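Side-chain contacts in methionine-R-sulfoxide reductase (Neisseria meningitidis, PDB 3MMH), which reduces free methionine-R-sulfoxide to methionine, using a GAF-domain fold whose pocket holds the substrate in this structure: residues A[34-39]-A[154-159]; A[41-46]-A[50-55]; A[62-67]-A[128-133]. All coordinates share one frame; numbering follows the deposited sequence. Where two conformers were deposited one is given.

Contact 1 of 3, residues A[34-39]-A[154-159]; sequences ANLANT and KILEKR
N35, L36 and T39 meet L156 and R159 where two helices run nearly antiparallel, their axes 157° apart in direction and 11.1 Å apart at closest approach. That spacing is wide, and no hydrogen bond crosses it. T39 and L156 reach toward each other tip to tip, with T39 OG1 3.6 Å from L156 CD2. The hydroxyl is already engaged within its own helix. T39 OG1 donates to N35 O over 2.8 Å, tilted out of the carbonyl plane, while T39 N reaches the same oxygen from the opposite face. The torsion of T39 sets OG1 beside its backbone N (chi1 -63°), which suits this bond one turn back. L36 CD2 and L156 CD1 approach more loosely, at 4.4 Å. F54 of strand 51-58 packs against L36, T39 and L156. N35 and R159 cross obliquely, with amide and guanidinium planes 60° apart. N35 ND2 lies 4.1 Å from R159 NE, at the edge of the guanidinium and near its plane. Both groups take E29 O as a shared acceptor, through N35 ND2 and R159 NH2. N35, R159 and T30 also belong to a magnesium site. The two helices are therefore joined in three ways: by apolar packing with F54, by the shared carbonyl of E29 in the loop after helix 11-27, and by the shared magnesium site. Their polar groups meet through a third residue and the metal.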
loop_
_atom_site.group_PDB
_atom_site.type_symbol
_atom_site.label_atom_id
_atom_site.label_comp_id
_atom_site.label_asym_id
_atom_site.label_seq_id
_atom_site.Cartn_x
_atom_site.Cartn_y
_atom_site.Cartn_z
ATOM N N ALA A 34 0.109 -0.543 8.872
ATOM C CA ALA A 34 1.515 -0.316 8.611
ATOM C C ALA A 34 2.228 -1.628 8.306
ATOM O O ALA A 34 3.048 -1.741 7.393
ATOM C CB ALA A 34 2.208 0.420 9.773
ATOM N N ASN A 35 1.932 -2.666 9.086
ATOM C CA ASN A 35 2.526 -3.967 8.917
ATOM C C ASN A 35 2.149 -4.623 7.596
ATOM O O ASN A 35 2.979 -5.223 6.918
ATOM C CB ASN A 35 2.291 -4.874 10.090
ATOM C CG ASN A 35 3.187 -4.573 11.282
ATOM O OD1 ASN A 35 4.272 -4.072 11.098
ATOM N ND2 ASN A 35 2.695 -4.925 12.492
ATOM N N LEU A 36 0.881 -4.501 7.217
ATOM C CA LEU A 36 0.449 -5.011 5.914
ATOM C C LEU A 36 1.154 -4.286 4.800
ATOM O O LEU A 36 1.574 -4.869 3.788
ATOM C CB LEU A 36 -1.081 -4.902 5.753
ATOM C CG LEU A 36 -1.879 -5.811 6.727
ATOM C CD1 LEU A 36 -3.379 -5.519 6.521
ATOM C CD2 LEU A 36 -1.522 -7.279 6.643
ATOM N N ALA A 37 1.265 -2.962 4.922
ATOM C CA ALA A 37 1.905 -2.134 3.904
ATOM C C ALA A 37 3.348 -2.511 3.732
ATOM O O ALA A 37 3.868 -2.695 2.597
ATOM C CB ALA A 37 1.712 -0.656 4.220
ATOM N N ASN A 38 4.097 -2.675 4.825
ATOM C CA ASN A 38 5.505 -3.057 4.691
ATOM C C ASN A 38 5.625 -4.531 4.196
ATOM O O ASN A 38 6.569 -4.829 3.457
ATOM C CB ASN A 38 6.308 -2.875 5.997
ATOM C CG ASN A 38 6.940 -1.503 6.089
ATOM O OD1 ASN A 38 7.087 -0.875 4.955
ATOM N ND2 ASN A 38 7.194 -1.000 7.227
ATOM N N THR A 39 4.716 -5.410 4.570
ATOM C CA THR A 39 4.782 -6.774 4.056
ATOM C C THR A 39 4.597 -6.818 2.538
ATOM O O THR A 39 5.334 -7.475 1.827
ATOM C CB THR A 39 3.711 -7.676 4.747
ATOM O OG1 THR A 39 4.025 -7.723 6.168
ATOM C CG2 THR A 39 3.737 -9.082 4.240
ATOM N N LYS A 154 0.432 -16.940 8.956
ATOM C CA LYS A 154 0.451 -17.139 10.409
ATOM C C LYS A 154 1.297 -16.099 11.163
ATOM O O LYS A 154 0.897 -15.664 12.253
ATOM C CB LYS A 154 0.898 -18.580 10.724
ATOM C CG LYS A 154 -0.036 -19.618 10.151
ATOM C CD LYS A 154 0.329 -21.060 10.425
ATOM C CE LYS A 154 -0.868 -21.990 10.206
ATOM N NZ LYS A 154 -1.199 -22.259 8.765
ATOM N N ILE A 155 2.397 -15.672 10.584
ATOM C CA ILE A 155 3.159 -14.565 11.135
ATOM C C ILE A 155 2.309 -13.318 11.261
ATOM O O ILE A 155 2.271 -12.639 12.284
ATOM C CB ILE A 155 4.416 -14.299 10.263
ATOM C CG1 ILE A 155 5.443 -15.420 10.427
ATOM C CG2 ILE A 155 5.036 -12.930 10.517
ATOM C CD1 ILE A 155 6.548 -15.434 9.313
ATOM N N LEU A 156 1.516 -13.016 10.213
ATOM C CA LEU A 156 0.684 -11.838 10.182
ATOM C C LEU A 156 -0.472 -11.951 11.172
ATOM O O LEU A 156 -0.806 -10.968 11.851
ATOM C CB LEU A 156 0.216 -11.537 8.793
ATOM C CG LEU A 156 1.284 -11.144 7.796
ATOM C CD1 LEU A 156 0.682 -11.053 6.401
ATOM C CD2 LEU A 156 1.901 -9.779 8.196
ATOM N N GLU A 157 -1.079 -13.121 11.285
ATOM C CA GLU A 157 -2.128 -13.323 12.241
ATOM C C GLU A 157 -1.697 -12.925 13.644
ATOM O O GLU A 157 -2.458 -12.339 14.441
ATOM C CB GLU A 157 -2.651 -14.777 12.207
ATOM C CG GLU A 157 -3.434 -15.124 10.969
ATOM C CD GLU A 157 -3.603 -16.629 10.744
ATOM O OE1 GLU A 157 -2.993 -17.454 11.470
ATOM O OE2 GLU A 157 -4.332 -16.943 9.812
ATOM N N LYS A 158 -0.483 -13.313 14.014
ATOM C CA LYS A 158 0.046 -12.954 15.343
ATOM C C LYS A 158 0.168 -11.450 15.496
ATOM O O LYS A 158 -0.062 -10.914 16.576
ATOM C CB LYS A 158 1.352 -13.667 15.669
ATOM C CG LYS A 158 1.081 -15.220 15.714
ATOM C CD LYS A 158 2.324 -16.001 15.904
ATOM C CE LYS A 158 1.974 -17.482 15.863
ATOM N NZ LYS A 158 1.595 -17.823 14.432
ATOM N N ARG A 159 0.548 -10.753 14.435
ATOM C CA ARG A 159 0.595 -9.278 14.491
ATOM C C ARG A 159 -0.775 -8.659 14.581
ATOM O O ARG A 159 -0.937 -7.614 15.225
ATOM C CB ARG A 159 1.384 -8.678 13.301
ATOM C CG ARG A 159 2.817 -9.182 13.221
ATOM C CD ARG A 159 3.573 -9.194 14.513
ATOM N NE ARG A 159 3.665 -7.871 15.135
ATOM C CZ ARG A 159 3.773 -7.677 16.422
ATOM N NH1 ARG A 159 3.681 -8.695 17.270
ATOM N NH2 ARG A 159 3.899 -6.404 16.861
#

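Contact 2 of 3, residues A[41-46]-A[50-55]; sequences AVLKEA and FWVGFY. With SME (methionine sulfoxide), chain C.
V52 presents two methyls to helix 32-47: CG1 between its backbone N and carbonyl carbon (chi1 55°), and CG2 anti to the N. This is helix-on-sheet packing in a GAF domain, between a helix and the strand that follows it. L43 and V52 cross at about a right angle, with L43 CD1 3.8 Å from V52 CG2. I22 of helix 11-27 also touches L43. K44 passes V52 in the opposite direction, its CB 4.0 Å from V52 CG1. Bends at chi2 and chi4 then turn the lysine toward the start of the strand. There K44 NZ donates to W49 O and to a water, and that water donates to F50 O over 2.7 Å. The ammonium thus holds the helix to the strand entry without a direct bond to F50. F50 and W51 form a classic beta bulge opposite D134 of strand 126-135. W51 points away from the helix, toward the substrate pocket. Y55 lies on the pocket side too, its OH bonded to C75 O and 3.6 Å from CG of the methionine sulfoxide. The sulfoxide methyl, CE, sits over the centre of one W51 ring face, 3.4 Å above its plane.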
loop_
_atom_site.group_PDB
_atom_site.type_symbol
_atom_site.label_atom_id
_atom_site.label_comp_id
_atom_site.label_asym_id
_atom_site.label_seq_id
_atom_site.Cartn_x
_atom_site.Cartn_y
_atom_site.Cartn_z
ATOM N N ALA A 41 5.300 -4.410 0.540
ATOM C CA ALA A 41 6.516 -3.869 -0.021
ATOM C C ALA A 41 7.636 -4.845 -0.112
ATOM O O ALA A 41 8.411 -4.862 -1.100
ATOM C CB ALA A 41 6.977 -2.644 0.825
ATOM N N VAL A 42 7.838 -5.646 0.938
ATOM C CA VAL A 42 8.912 -6.653 0.929
ATOM C C VAL A 42 8.657 -7.716 -0.157
ATOM O O VAL A 42 9.559 -8.059 -0.933
ATOM C CB VAL A 42 9.150 -7.280 2.273
ATOM C CG1 VAL A 42 10.225 -8.356 2.171
ATOM C CG2 VAL A 42 9.595 -6.268 3.284
ATOM N N LEU A 43 7.405 -8.184 -0.211
ATOM C CA LEU A 43 7.092 -9.187 -1.229
ATOM C C LEU A 43 7.249 -8.651 -2.647
ATOM O O LEU A 43 7.778 -9.321 -3.531
ATOM C CB LEU A 43 5.706 -9.738 -1.005
ATOM C CG LEU A 43 5.490 -10.577 0.255
ATOM C CD1 LEU A 43 3.989 -10.846 0.435
ATOM C CD2 LEU A 43 6.291 -11.875 0.216
ATOM N N LYS A 44 6.787 -7.398 -2.863
ATOM C CA LYS A 44 6.926 -6.808 -4.190
ATOM C C LYS A 44 8.363 -6.665 -4.595
ATOM O O LYS A 44 8.765 -6.977 -5.726
ATOM C CB LYS A 44 6.246 -5.452 -4.223
ATOM C CG LYS A 44 6.114 -4.814 -5.597
ATOM C CD LYS A 44 4.993 -5.461 -6.501
ATOM C CE LYS A 44 4.644 -4.698 -7.731
ATOM N NZ LYS A 44 5.420 -4.997 -8.876
ATOM N N GLU A 45 9.222 -6.185 -3.690
ATOM C CA GLU A 45 10.641 -5.975 -3.981
ATOM C C GLU A 45 11.316 -7.358 -4.233
ATOM O O GLU A 45 12.106 -7.510 -5.169
ATOM C CB GLU A 45 11.377 -5.204 -2.866
ATOM C CG GLU A 45 12.764 -4.942 -3.214
ATOM C CD GLU A 45 13.555 -4.028 -2.326
ATOM O OE1 GLU A 45 13.085 -3.646 -1.287
ATOM O OE2 GLU A 45 14.709 -3.685 -2.680
ATOM N N ALA A 46 11.052 -8.335 -3.395
ATOM C CA ALA A 46 11.725 -9.613 -3.442
ATOM C C ALA A 46 11.305 -10.396 -4.688
ATOM O O ALA A 46 12.144 -10.944 -5.407
ATOM C CB ALA A 46 11.433 -10.424 -2.184
ATOM N N PHE A 50 3.366 -8.949 -10.300
ATOM C CA PHE A 50 2.551 -7.875 -10.869
ATOM C C PHE A 50 1.709 -7.147 -9.801
ATOM O O PHE A 50 1.616 -5.897 -9.844
ATOM C CB PHE A 50 1.601 -8.493 -11.911
ATOM C CG PHE A 50 0.706 -7.532 -12.598
ATOM C CD1 PHE A 50 1.202 -6.556 -13.470
ATOM C CD2 PHE A 50 -0.662 -7.625 -12.411
ATOM C CE1 PHE A 50 0.355 -5.632 -14.089
ATOM C CE2 PHE A 50 -1.511 -6.722 -13.043
ATOM C CZ PHE A 50 -0.985 -5.845 -13.941
ATOM N N TRP A 51 1.118 -7.861 -8.876
ATOM C CA TRP A 51 0.323 -7.299 -7.848
ATOM C C TRP A 51 0.480 -8.123 -6.627
ATOM O O TRP A 51 0.437 -9.362 -6.678
ATOM C CB TRP A 51 -1.163 -7.264 -8.303
ATOM C CG TRP A 51 -2.092 -6.337 -7.585
ATOM C CD1 TRP A 51 -2.441 -5.082 -8.030
ATOM C CD2 TRP A 51 -2.758 -6.521 -6.318
ATOM N NE1 TRP A 51 -3.297 -4.533 -7.142
ATOM C CE2 TRP A 51 -3.523 -5.376 -6.084
ATOM C CE3 TRP A 51 -2.844 -7.568 -5.396
ATOM C CZ2 TRP A 51 -4.326 -5.207 -4.971
ATOM C CZ3 TRP A 51 -3.604 -7.428 -4.280
ATOM C CH2 TRP A 51 -4.339 -6.251 -4.054
ATOM N N VAL A 52 0.588 -7.502 -5.458
ATOM C CA VAL A 52 0.609 -8.241 -4.206
ATOM C C VAL A 52 0.062 -7.357 -3.076
ATOM O O VAL A 52 0.489 -6.203 -2.956
ATOM C CB VAL A 52 1.978 -8.847 -3.830
ATOM C CG1 VAL A 52 3.083 -7.800 -3.807
ATOM C CG2 VAL A 52 1.918 -9.667 -2.564
ATOM N N GLY A 53 -0.823 -7.878 -2.268
ATOM C CA GLY A 53 -1.423 -7.086 -1.232
ATOM C C GLY A 53 -2.516 -7.762 -0.514
ATOM O O GLY A 53 -2.604 -9.026 -0.535
ATOM N N PHE A 54 -3.369 -7.011 0.141
ATOM C CA PHE A 54 -4.348 -7.524 1.093
ATOM C C PHE A 54 -5.719 -6.971 0.838
ATOM O O PHE A 54 -5.860 -5.787 0.472
ATOM C CB PHE A 54 -3.916 -7.210 2.516
ATOM C CG PHE A 54 -2.580 -7.824 2.888
ATOM C CD1 PHE A 54 -2.512 -9.109 3.357
ATOM C CD2 PHE A 54 -1.389 -7.148 2.630
ATOM C CE1 PHE A 54 -1.260 -9.655 3.645
ATOM C CE2 PHE A 54 -0.148 -7.686 2.933
ATOM C CZ PHE A 54 -0.125 -8.983 3.405
ATOM N N TYR A 55 -6.710 -7.779 1.177
ATOM C CA TYR A 55 -8.076 -7.329 1.415
ATOM C C TYR A 55 -8.477 -7.756 2.800
ATOM O O TYR A 55 -8.052 -8.833 3.263
ATOM C CB TYR A 55 -9.071 -7.943 0.410
ATOM C CG TYR A 55 -9.004 -7.452 -0.990
ATOM C CD1 TYR A 55 -9.990 -6.574 -1.473
ATOM C CD2 TYR A 55 -8.002 -7.859 -1.903
ATOM C CE1 TYR A 55 -9.938 -6.091 -2.736
ATOM C CE2 TYR A 55 -7.946 -7.375 -3.193
ATOM C CZ TYR A 55 -8.916 -6.455 -3.626
ATOM O OH TYR A 55 -8.854 -5.948 -4.896
HETATM N N SME C . -8.415 -11.616 -8.897
HETATM C CA SME C . -9.074 -11.399 -7.587
HETATM C CB SME C . -9.488 -9.930 -7.357
HETATM C CG SME C . -8.397 -9.015 -6.778
HETATM S S SME C . -7.257 -8.470 -7.984
HETATM O OE SME C . -6.735 -9.389 -8.978
HETATM C CE SME C . -6.154 -7.570 -6.976
HETATM C C SME C . -10.229 -12.347 -7.420
HETATM O O SME C . -10.817 -12.347 -6.330
HETATM O OXT SME C . -10.539 -13.141 -8.389
HETATM O O HOH W 1 3.372 -4.265 -11.146
#

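Contact 3 of 3, residues A[62-67]-A[128-133]; sequences DELVLA and IGVLDA. With SME (methionine sulfoxide), chain C.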
loop_
_atom_site.group_PDB
_atom_site.type_symbol
_atom_site.label_atom_id
_atom_site.label_comp_id
_atom_site.label_asym_id
_atom_site.label_seq_id
_atom_site.Cartn_x
_atom_site.Cartn_y
_atom_site.Cartn_z
ATOM N N ASP A 62 -20.288 -7.816 4.531
ATOM C CA ASP A 62 -19.877 -9.148 4.054
ATOM C C ASP A 62 -19.104 -9.047 2.740
ATOM O O ASP A 62 -19.304 -9.825 1.760
ATOM C CB ASP A 62 -21.019 -10.098 3.907
ATOM C CG ASP A 62 -21.681 -10.337 5.220
ATOM O OD1 ASP A 62 -20.938 -10.520 6.218
ATOM O OD2 ASP A 62 -22.917 -10.308 5.251
ATOM N N GLU A 63 -18.158 -8.106 2.759
ATOM C CA GLU A 63 -17.258 -7.937 1.633
ATOM C C GLU A 63 -15.822 -7.872 2.121
ATOM O O GLU A 63 -15.546 -7.409 3.242
ATOM C CB GLU A 63 -17.563 -6.597 0.903
ATOM C CG GLU A 63 -18.900 -6.543 0.231
ATOM C CD GLU A 63 -19.344 -5.234 -0.268
ATOM O OE1 GLU A 63 -18.979 -4.200 0.227
ATOM O OE2 GLU A 63 -20.253 -5.258 -1.119
ATOM N N LEU A 64 -14.906 -8.264 1.243
ATOM C CA LEU A 64 -13.488 -7.975 1.374
ATOM C C LEU A 64 -13.265 -6.545 0.867
ATOM O O LEU A 64 -13.750 -6.201 -0.217
ATOM C CB LEU A 64 -12.698 -8.949 0.568
ATOM C CG LEU A 64 -12.587 -10.383 1.136
ATOM C CD1 LEU A 64 -12.099 -11.374 0.123
ATOM C CD2 LEU A 64 -11.682 -10.389 2.407
ATOM N N VAL A 65 -12.522 -5.733 1.606
ATOM C CA VAL A 65 -12.228 -4.355 1.306
ATOM C C VAL A 65 -10.709 -4.187 1.107
ATOM O O VAL A 65 -9.907 -4.646 1.923
ATOM C CB VAL A 65 -12.712 -3.500 2.488
ATOM C CG1 VAL A 65 -12.432 -2.031 2.261
ATOM C CG2 VAL A 65 -14.261 -3.675 2.653
ATOM N N LEU A 66 -10.299 -3.536 0.040
ATOM C CA LEU A 66 -8.943 -3.350 -0.322
ATOM C C LEU A 66 -8.163 -2.685 0.772
ATOM O O LEU A 66 -8.597 -1.690 1.350
ATOM C CB LEU A 66 -8.873 -2.498 -1.603
ATOM C CG LEU A 66 -7.491 -2.247 -2.244
ATOM C CD1 LEU A 66 -6.855 -3.560 -2.646
ATOM C CD2 LEU A 66 -7.792 -1.283 -3.439
ATOM N N ALA A 67 -6.983 -3.201 1.074
ATOM C CA ALA A 67 -6.072 -2.748 2.113
ATOM C C ALA A 67 -4.738 -2.434 1.435
ATOM O O ALA A 67 -4.676 -2.350 0.213
ATOM C CB ALA A 67 -6.088 -3.720 3.276
ATOM N N ILE A 128 -10.324 -12.986 8.648
ATOM C CA ILE A 128 -10.192 -11.543 8.813
ATOM C C ILE A 128 -9.748 -10.871 7.515
ATOM O O ILE A 128 -9.797 -9.641 7.422
ATOM C CB ILE A 128 -9.221 -11.169 9.946
ATOM C CG1 ILE A 128 -7.807 -11.656 9.724
ATOM C CG2 ILE A 128 -9.851 -11.659 11.347
ATOM C CD1 ILE A 128 -6.740 -11.083 10.725
ATOM N N GLY A 129 -9.335 -11.619 6.512
ATOM C CA GLY A 129 -8.820 -11.037 5.268
ATOM C C GLY A 129 -8.077 -12.062 4.458
ATOM O O GLY A 129 -8.022 -13.238 4.831
ATOM N N VAL A 130 -7.458 -11.607 3.384
ATOM C CA VAL A 130 -6.677 -12.451 2.510
ATOM C C VAL A 130 -5.435 -11.705 2.046
ATOM O O VAL A 130 -5.449 -10.472 1.897
ATOM C CB VAL A 130 -7.451 -12.992 1.308
ATOM C CG1 VAL A 130 -8.735 -13.776 1.707
ATOM C CG2 VAL A 130 -7.819 -11.858 0.309
ATOM N N LEU A 131 -4.388 -12.476 1.781
ATOM C CA LEU A 131 -3.234 -12.103 0.971
ATOM C C LEU A 131 -3.473 -12.531 -0.464
ATOM O O LEU A 131 -3.746 -13.708 -0.661
ATOM C CB LEU A 131 -1.984 -12.707 1.558
ATOM C CG LEU A 131 -0.619 -12.320 0.992
ATOM C CD1 LEU A 131 0.530 -12.704 1.992
ATOM C CD2 LEU A 131 -0.354 -12.814 -0.369
ATOM N N ASP A 132 -3.410 -11.613 -1.379
ATOM C CA ASP A 132 -3.594 -11.933 -2.783
ATOM C C ASP A 132 -2.341 -11.515 -3.557
ATOM O O ASP A 132 -1.829 -10.411 -3.375
ATOM C CB ASP A 132 -4.797 -11.133 -3.348
ATOM C CG ASP A 132 -5.033 -11.402 -4.780
ATOM O OD1 ASP A 132 -5.095 -12.532 -5.155
ATOM O OD2 ASP A 132 -5.303 -10.474 -5.534
ATOM N N ALA A 133 -1.890 -12.385 -4.441
ATOM C CA ALA A 133 -0.766 -12.105 -5.323
ATOM C C ALA A 133 -1.135 -12.529 -6.757
ATOM O O ALA A 133 -1.761 -13.578 -6.927
ATOM C CB ALA A 133 0.520 -12.723 -4.913
HETATM N N SME C . -8.415 -11.616 -8.897
HETATM C CA SME C . -9.074 -11.399 -7.587
HETATM C CB SME C . -9.488 -9.930 -7.357
HETATM C CG SME C . -8.397 -9.015 -6.778
HETATM S S SME C . -7.257 -8.470 -7.984
HETATM O OE SME C . -6.735 -9.389 -8.978
HETATM C CE SME C . -6.154 -7.570 -6.976
HETATM C C SME C . -10.229 -12.347 -7.420
HETATM O O SME C . -10.817 -12.347 -6.330
HETATM O OXT SME C . -10.539 -13.141 -8.389
#
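L64 is the residue of 62-67 that meets strand 126-135, touching G129 and V130. The segment begins at D62, which pairs through its backbone with F80. D62 and E63 form a G1 beta bulge opposite D58. E63 then turns to other partners: its OE1 makes a salt bridge with R77 NH1 and a hydrogen bond with S61 OG. L64 follows: chi1 (-74°) sets CG anti to the carbonyl carbon, and chi2 (165°) then spreads the methyls to different neighbours. CD2 comes 4.1 Å from G129 CA, against bare backbone. CD1 comes 4.3 Å from V130 CG2, a loose apolar contact. No hydrogen bond joins the two strands, because strand 51-58 lies between them. V65 and A67 pair through their backbones with L56 and F54 of that middle strand, while L66 pairs with T76 on the other side and its side chain rests on Y55. Further along the partner strand, D132 lines the substrate pocket. D132 OD2 is 3.4 Å from CE of the methionine sulfoxide and 3.6 Å from its CG. Carboxylates of E116 and D134 lie close to D132. On the pocket side of the sheet, C85 of helix 83-91 covers L64, V130 and D132, and W89 of that helix also packs on L64. V118 of strand 115-123 supports V130 and D132. L131 meets L152 of helix 143-165.

After helix 11-27 the chain enters helix 32-47, whose first half opens contact 1. Contact 2 closes first, across a short connection from the second half of helix 32-47 into strand 51-58. The chain then opens contact 3 at strand 63-70 and closes it at strand 126-135, after a region that supplies much of the pocket. Contacts 2 and 3 thus follow in series. Contact 1 closes last, at the C-terminal helix 143-165, and encloses both. F54 links contacts 1 and 2. Probable backbone bonds from G53 O to D132 N and from Y55 O to V130 N join contacts 2 and 3. Together they tie the helical layer to the sheet, and the sheet to the substrate.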